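Local coordinates for DUF3244 domain-containing protein (Bacteroides vulgatus ATCC 8482, PDB 3D33) that is of unknown function but folds as an immunoglobulin-like beta-sandwich domain of the DUF3244 family, at residues 49-59 with 87-98. Sequence-based numbering, arbitrary orientation. Where two conformers were deposited one is given.
Sequences RDMTIRITDMA and EEYKLEITGTPS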
ATOM      1  N   ARG A  49      -7.582   2.892  12.649  1.00 20.53           N
ATOM      2  CA  ARG A  49      -8.529   3.546  11.779  1.00 21.26           C
ATOM      3  C   ARG A  49      -8.837   2.653  10.587  1.00 21.45           C
ATOM      4  O   ARG A  49      -8.003   1.817  10.192  1.00 20.76           O
ATOM      5  CB  ARG A  49      -7.937   4.870  11.314  1.00 21.58           C
ATOM      6  CG  ARG A  49      -6.889   4.742  10.220  1.00 20.81           C
ATOM      7  CD  ARG A  49      -6.092   6.019  10.114  1.00 23.31           C
ATOM      8  NE  ARG A  49      -5.214   6.127  11.257  1.00 20.72           N
ATOM      9  CZ  ARG A  49      -4.427   7.168  11.522  1.00 24.27           C
ATOM     10  NH1 ARG A  49      -4.371   8.207  10.706  1.00 25.06           N
ATOM     11  NH2 ARG A  49      -3.681   7.153  12.619  1.00 25.91           N
ATOM     12  N   ASP A  50     -10.011   2.846   9.988  1.00 20.69           N
ATOM     13  CA  ASP A  50     -10.321   2.180   8.717  1.00 20.42           C
ATOM     14  C   ASP A  50      -9.340   2.702   7.664  1.00 20.46           C
ATOM     15  O   ASP A  50      -8.958   3.893   7.694  1.00 19.06           O
ATOM     16  CB  ASP A  50     -11.755   2.450   8.260  1.00 22.42           C
ATOM     17  CG  ASP A  50     -12.807   1.752   9.100  1.00 24.51           C
ATOM     18  OD1 ASP A  50     -12.505   0.845   9.908  1.00 23.14           O
ATOM     19  OD2 ASP A  50     -13.986   2.121   8.928  1.00 28.12           O
HETATM   20  N   MSE A  51      -8.968   1.814   6.735  1.00 19.05           N
HETATM   21  CA  MSE A  51      -7.986   2.147   5.709  0.70 21.60           C
HETATM   22  C   MSE A  51      -8.473   1.777   4.317  1.00 22.43           C
HETATM   23  O   MSE A  51      -9.366   0.931   4.136  1.00 21.09           O
HETATM   24  CB  MSE A  51      -6.681   1.398   5.942  0.70 21.17           C
HETATM   25  CG  MSE A  51      -5.972   1.680   7.228  0.70 26.99           C
HETATM   26 SE   MSE A  51      -4.205   0.810   7.129  0.53 28.05          SE
HETATM   27  CE  MSE A  51      -4.685  -0.875   6.020  0.70 20.36           C
ATOM     28  N   THR A  52      -7.921   2.462   3.327  1.00 21.96           N
ATOM     29  CA  THR A  52      -8.130   2.113   1.930  1.00 20.67           C
ATOM     30  C   THR A  52      -6.772   1.993   1.280  1.00 19.90           C
ATOM     31  O   THR A  52      -5.899   2.840   1.500  1.00 20.41           O
ATOM     32  CB  THR A  52      -8.935   3.170   1.167  1.00 22.40           C
ATOM     33  OG1 THR A  52     -10.248   3.292   1.739  1.00 22.26           O
ATOM     34  CG2 THR A  52      -9.039   2.757  -0.309  1.00 22.33           C
ATOM     35  N   ILE A  53      -6.570   0.933   0.494  1.00 19.25           N
ATOM     36  CA  ILE A  53      -5.329   0.746  -0.267  1.00 19.78           C
ATOM     37  C   ILE A  53      -5.742   0.821  -1.747  1.00 20.39           C
ATOM     38  O   ILE A  53      -6.718   0.204  -2.146  1.00 19.08           O
ATOM     39  CB  ILE A  53      -4.658  -0.614   0.004  1.00 19.86           C
ATOM     40  CG1 ILE A  53      -4.288  -0.720   1.481  1.00 25.47           C
ATOM     41  CG2 ILE A  53      -3.444  -0.835  -0.926  1.00 21.07           C
ATOM     42  CD1 ILE A  53      -3.686  -2.056   1.890  1.00 26.91           C
ATOM     43  N   ARG A  54      -5.033   1.636  -2.512  1.00 20.59           N
ATOM     44  CA  ARG A  54      -5.298   1.785  -3.939  1.00 21.87           C
ATOM     45  C   ARG A  54      -3.971   1.696  -4.704  1.00 18.33           C
ATOM     46  O   ARG A  54      -2.960   2.276  -4.301  1.00 20.98           O
ATOM     47  CB  ARG A  54      -6.015   3.105  -4.196  1.00 22.91           C
ATOM     48  CG  ARG A  54      -6.525   3.336  -5.571  1.00 27.85           C
ATOM     49  CD  ARG A  54      -7.536   4.526  -5.547  1.00 29.48           C
ATOM     50  NE  ARG A  54      -8.835   4.185  -4.941  1.00 39.74           N
ATOM     51  CZ  ARG A  54      -9.387   4.750  -3.848  1.00 42.89           C
ATOM     52  NH1 ARG A  54      -8.779   5.702  -3.143  1.00 33.64           N
ATOM     53  NH2 ARG A  54     -10.578   4.342  -3.427  1.00 45.19           N
ATOM     54  N   ILE A  55      -3.959   0.904  -5.770  1.00 18.87           N
ATOM     55  CA  ILE A  55      -2.793   0.781  -6.598  1.00 18.61           C
ATOM     56  C   ILE A  55      -3.209   1.219  -8.003  1.00 17.69           C
ATOM     57  O   ILE A  55      -4.244   0.746  -8.520  1.00 16.44           O
ATOM     58  CB  ILE A  55      -2.242  -0.649  -6.618  1.00 20.14           C
ATOM     59  CG1 ILE A  55      -1.871  -1.111  -5.207  1.00 21.05           C
ATOM     60  CG2 ILE A  55      -1.033  -0.776  -7.576  1.00 18.40           C
ATOM     61  CD1 ILE A  55      -1.441  -2.509  -5.140  1.00 21.90           C
ATOM     62  N   THR A  56      -2.436   2.131  -8.584  1.00 16.81           N
ATOM     63  CA  THR A  56      -2.719   2.782  -9.866  1.00 17.14           C
ATOM     64  C   THR A  56      -1.526   2.666 -10.840  1.00 16.87           C
ATOM     65  O   THR A  56      -0.377   2.958 -10.455  1.00 19.84           O
ATOM     66  CB  THR A  56      -3.048   4.302  -9.616  1.00 18.25           C
ATOM     67  OG1 THR A  56      -4.130   4.424  -8.683  1.00 17.99           O
ATOM     68  CG2 THR A  56      -3.431   4.987 -10.923  1.00 18.30           C
ATOM     69  N   ASP A  57      -1.772   2.238 -12.079  1.00 18.86           N
ATOM     70  CA  ASP A  57      -0.670   2.121 -13.049  1.00 19.81           C
ATOM     71  C   ASP A  57      -0.260   3.518 -13.522  1.00 20.50           C
ATOM     72  O   ASP A  57      -1.108   4.400 -13.712  1.00 22.23           O
ATOM     73  CB  ASP A  57      -1.014   1.214 -14.226  1.00 21.39           C
ATOM     74  CG  ASP A  57      -1.589   1.971 -15.387  1.00 21.98           C
ATOM     75  OD1 ASP A  57      -2.815   2.185 -15.386  1.00 22.92           O
ATOM     76  OD2 ASP A  57      -0.816   2.356 -16.291  1.00 22.38           O
HETATM   77  N   MSE A  58       1.029   3.704 -13.762  1.00 19.73           N
HETATM   78  CA  MSE A  58       1.535   5.029 -14.126  0.50 20.22           C
HETATM   79  C   MSE A  58       1.519   5.359 -15.630  1.00 21.15           C
HETATM   80  O   MSE A  58       1.806   6.509 -16.017  1.00 22.16           O
HETATM   81  CB  MSE A  58       2.921   5.209 -13.532  0.50 21.38           C
HETATM   82  CG  MSE A  58       2.879   5.194 -12.026  0.50 25.80           C
HETATM   83 SE   MSE A  58       2.244   6.869 -11.307  0.38 27.45          SE
HETATM   84  CE  MSE A  58       4.029   7.938 -11.831  0.50 17.24           C
ATOM     85  N   ALA A  59       1.169   4.382 -16.460  1.00 20.90           N
ATOM     86  CA  ALA A  59       1.069   4.571 -17.909  1.00 20.39           C
ATOM     87  C   ALA A  59      -0.264   5.173 -18.317  1.00 19.93           C
ATOM     88  O   ALA A  59      -0.318   6.030 -19.204  1.00 21.75           O
ATOM     89  CB  ALA A  59       1.294   3.217 -18.646  1.00 20.20           C
ATOM     90  N   GLU A  87       5.152  -2.668 -15.248  1.00 21.28           N
ATOM     91  CA  GLU A  87       4.859  -1.241 -15.262  1.00 19.85           C
ATOM     92  C   GLU A  87       5.223  -0.708 -13.867  1.00 19.44           C
ATOM     93  O   GLU A  87       5.386  -1.508 -12.927  1.00 20.33           O
ATOM     94  CB  GLU A  87       3.352  -1.007 -15.527  1.00 22.54           C
ATOM     95  CG  GLU A  87       2.934   0.439 -15.768  1.00 21.67           C
ATOM     96  CD  GLU A  87       3.836   1.116 -16.764  1.00 27.11           C
ATOM     97  OE1 GLU A  87       3.637   0.911 -17.976  1.00 23.90           O
ATOM     98  OE2 GLU A  87       4.755   1.833 -16.323  1.00 21.65           O
ATOM     99  N   GLU A  88       5.341   0.617 -13.736  1.00 19.25           N
ATOM    100  CA  GLU A  88       5.430   1.243 -12.417  1.00 19.18           C
ATOM    101  C   GLU A  88       4.036   1.543 -11.923  1.00 19.49           C
ATOM    102  O   GLU A  88       3.156   1.941 -12.713  1.00 19.22           O
ATOM    103  CB  GLU A  88       6.239   2.534 -12.439  1.00 23.21           C
ATOM    104  CG  GLU A  88       6.432   3.131 -11.055  1.00 23.34           C
ATOM    105  CD  GLU A  88       7.356   4.316 -11.073  1.00 24.42           C
ATOM    106  OE1 GLU A  88       7.250   5.114 -12.018  1.00 29.13           O
ATOM    107  OE2 GLU A  88       8.184   4.436 -10.152  1.00 25.61           O
ATOM    108  N   TYR A  89       3.856   1.362 -10.612  1.00 20.91           N
ATOM    109  CA  TYR A  89       2.591   1.562  -9.931  1.00 19.22           C
ATOM    110  C   TYR A  89       2.733   2.542  -8.784  1.00 21.46           C
ATOM    111  O   TYR A  89       3.750   2.542  -8.092  1.00 20.29           O
ATOM    112  CB  TYR A  89       2.060   0.222  -9.370  1.00 21.83           C
ATOM    113  CG  TYR A  89       1.701  -0.703 -10.488  1.00 21.45           C
ATOM    114  CD1 TYR A  89       0.450  -0.654 -11.068  1.00 21.29           C
ATOM    115  CD2 TYR A  89       2.654  -1.558 -11.055  1.00 17.81           C
ATOM    116  CE1 TYR A  89       0.142  -1.440 -12.144  1.00 15.24           C
ATOM    117  CE2 TYR A  89       2.349  -2.385 -12.138  1.00 18.93           C
ATOM    118  CZ  TYR A  89       1.079  -2.317 -12.686  1.00 17.05           C
ATOM    119  OH  TYR A  89       0.755  -3.094 -13.787  1.00 20.04           O
ATOM    120  N   LYS A  90       1.698   3.341  -8.580  1.00 19.26           N
ATOM    121  CA  LYS A  90       1.538   4.186  -7.369  1.00 18.26           C
ATOM    122  C   LYS A  90       0.705   3.430  -6.353  1.00 20.66           C
ATOM    123  O   LYS A  90      -0.363   2.906  -6.681  1.00 20.41           O
ATOM    124  CB  LYS A  90       0.823   5.496  -7.716  1.00 18.17           C
ATOM    125  CG  LYS A  90       0.602   6.409  -6.543  1.00 18.88           C
ATOM    126  CD  LYS A  90      -0.005   7.754  -6.904  1.00 19.09           C
ATOM    127  CE  LYS A  90      -1.414   7.608  -7.480  1.00 23.23           C
ATOM    128  NZ  LYS A  90      -2.090   8.927  -7.783  1.00 22.15           N
ATOM    129  N   LEU A  91       1.224   3.383  -5.133  1.00 19.74           N
ATOM    130  CA  LEU A  91       0.564   2.788  -3.997  1.00 19.92           C
ATOM    131  C   LEU A  91       0.124   3.864  -3.016  1.00 20.43           C
ATOM    132  O   LEU A  91       0.926   4.698  -2.594  1.00 20.33           O
ATOM    133  CB  LEU A  91       1.520   1.834  -3.298  1.00 21.07           C
ATOM    134  CG  LEU A  91       1.082   1.228  -1.987  1.00 21.27           C
ATOM    135  CD1 LEU A  91      -0.100   0.322  -2.186  1.00 22.32           C
ATOM    136  CD2 LEU A  91       2.241   0.459  -1.282  1.00 22.34           C
ATOM    137  N   GLU A  92      -1.159   3.890  -2.709  1.00 19.56           N
ATOM    138  CA  GLU A  92      -1.684   4.860  -1.743  1.00 19.44           C
ATOM    139  C   GLU A  92      -2.392   4.133  -0.646  1.00 21.22           C
ATOM    140  O   GLU A  92      -3.195   3.225  -0.912  1.00 22.48           O
ATOM    141  CB  GLU A  92      -2.703   5.776  -2.390  1.00 21.14           C
ATOM    142  CG  GLU A  92      -2.240   6.607  -3.499  1.00 24.73           C
ATOM    143  CD  GLU A  92      -3.448   7.346  -4.078  1.00 31.20           C
ATOM    144  OE1 GLU A  92      -3.836   8.386  -3.494  1.00 33.59           O
ATOM    145  OE2 GLU A  92      -4.078   6.821  -5.022  1.00 28.80           O
ATOM    146  N   ILE A  93      -2.114   4.553   0.582  1.00 21.57           N
ATOM    147  CA  ILE A  93      -2.793   4.045   1.762  1.00 21.77           C
ATOM    148  C   ILE A  93      -3.420   5.252   2.418  1.00 20.51           C
ATOM    149  O   ILE A  93      -2.708   6.213   2.754  1.00 20.22           O
ATOM    150  CB  ILE A  93      -1.779   3.395   2.710  1.00 23.04           C
ATOM    151  CG1 ILE A  93      -1.010   2.287   1.944  1.00 23.86           C
ATOM    152  CG2 ILE A  93      -2.454   2.786   3.886  1.00 22.97           C
ATOM    153  CD1 ILE A  93       0.418   2.536   1.937  1.00 28.15           C
ATOM    154  N   THR A  94      -4.732   5.228   2.562  1.00 23.21           N
ATOM    155  CA  THR A  94      -5.432   6.353   3.159  1.00 20.43           C
ATOM    156  C   THR A  94      -6.224   5.895   4.375  1.00 22.68           C
ATOM    157  O   THR A  94      -6.693   4.748   4.444  1.00 25.21           O
ATOM    158  CB  THR A  94      -6.350   7.045   2.126  1.00 21.57           C
ATOM    159  OG1 THR A  94      -7.336   6.120   1.684  1.00 29.55           O
ATOM    160  CG2 THR A  94      -5.574   7.552   0.958  1.00 22.99           C
ATOM    161  N   GLY A  95      -6.304   6.765   5.372  1.00 18.33           N
ATOM    162  CA  GLY A  95      -7.053   6.473   6.577  1.00 21.09           C
ATOM    163  C   GLY A  95      -8.321   7.287   6.632  1.00 21.32           C
ATOM    164  O   GLY A  95      -8.395   8.369   6.049  1.00 21.87           O
ATOM    165  N   THR A  96      -9.333   6.750   7.303  1.00 20.56           N
ATOM    166  CA  THR A  96     -10.537   7.515   7.628  1.00 23.46           C
ATOM    167  C   THR A  96     -10.608   7.745   9.143  1.00 22.48           C
ATOM    168  O   THR A  96     -10.518   6.788   9.929  1.00 22.66           O
ATOM    169  CB  THR A  96     -11.792   6.777   7.128  1.00 24.80           C
ATOM    170  OG1 THR A  96     -11.667   6.522   5.724  1.00 35.00           O
ATOM    171  CG2 THR A  96     -13.046   7.599   7.377  1.00 29.10           C
ATOM    172  N   PRO A  97     -10.794   9.016   9.581  1.00 19.84           N
ATOM    173  CA  PRO A  97     -11.013  10.208   8.735  1.00 20.13           C
ATOM    174  C   PRO A  97      -9.782  10.846   8.093  1.00 20.94           C
ATOM    175  O   PRO A  97      -9.957  11.692   7.210  1.00 20.25           O
ATOM    176  CB  PRO A  97     -11.619  11.212   9.706  1.00 20.38           C
ATOM    177  CG  PRO A  97     -10.981  10.866  11.008  1.00 19.62           C
ATOM    178  CD  PRO A  97     -10.817   9.360  11.013  1.00 21.94           C
ATOM    179  N   SER A  98      -8.571  10.484   8.532  1.00 20.92           N
ATOM    180  CA  SER A  98      -7.356  11.089   7.968  1.00 19.89           C
ATOM    181  C   SER A  98      -6.213  10.106   7.872  1.00 21.29           C
ATOM    182  O   SER A  98      -6.250   9.010   8.467  1.00 19.03           O
ATOM    183  CB  SER A  98      -6.905  12.294   8.791  1.00 19.52           C
ATOM    184  OG  SER A  98      -6.438  11.916  10.067  1.00 26.43           O
TER
HETATM  185  O   HOH W   1     -11.842   4.677  11.150  1.00 30.57           O
HETATM  186  O   HOH W   2      -5.915   4.858  -0.822  1.00 25.80           O
HETATM  187  O   HOH W   3      -9.878   5.109   4.512  1.00 35.54           O
HETATM  188  O   HOH W   4     -10.039   6.970  -0.290  1.00 70.48           O
HETATM  189  O   HOH W   5      -3.046   4.594  -6.187  1.00 18.45           O
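Thr52 with Thr94, Arg54 with Glu92 and Thr56 with Lys90 each bond in both directions through their backbones, pairing strands 50-57 and 87-96 antiparallel. Thr94 N reaches Thr52 O at 2.9 Å. Beyond the strand, Met58 N bonds to Glu88 O.

Apolar side chains fill the face that holds Ile53, Ile55 and Leu91. Leu91 CG lies opposite the backbone N (chi1 173°), and its CD1 touches both Ile53 CG2 and Ile55 CG1, each at 3.8 Å. Ile55 CG2 meets Tyr89 CB at 3.7 Å. Ile53 and Ile93 also touch Leu42 of strand 39-44, in the other sheet.

The other face is polar. Water 5 joins Thr56 OG1 to Glu92 OE2, 2.7 Å from each.

At one end, Arg49 CD lies over Gly95 CA at 3.7 Å. Its NH1 donates to Ser98 O at 3.0 Å, which sits at the guanidinium edge; NH2 bonds to Asp19 O, and Trp18 adds a cation-pi contact. A leucine here would probably leave Ser98 O and Asp19 O without these two donors and Trp18 without its cation.

This is the central strand pair of one four-stranded sheet in an immunoglobulin-like beta-sandwich.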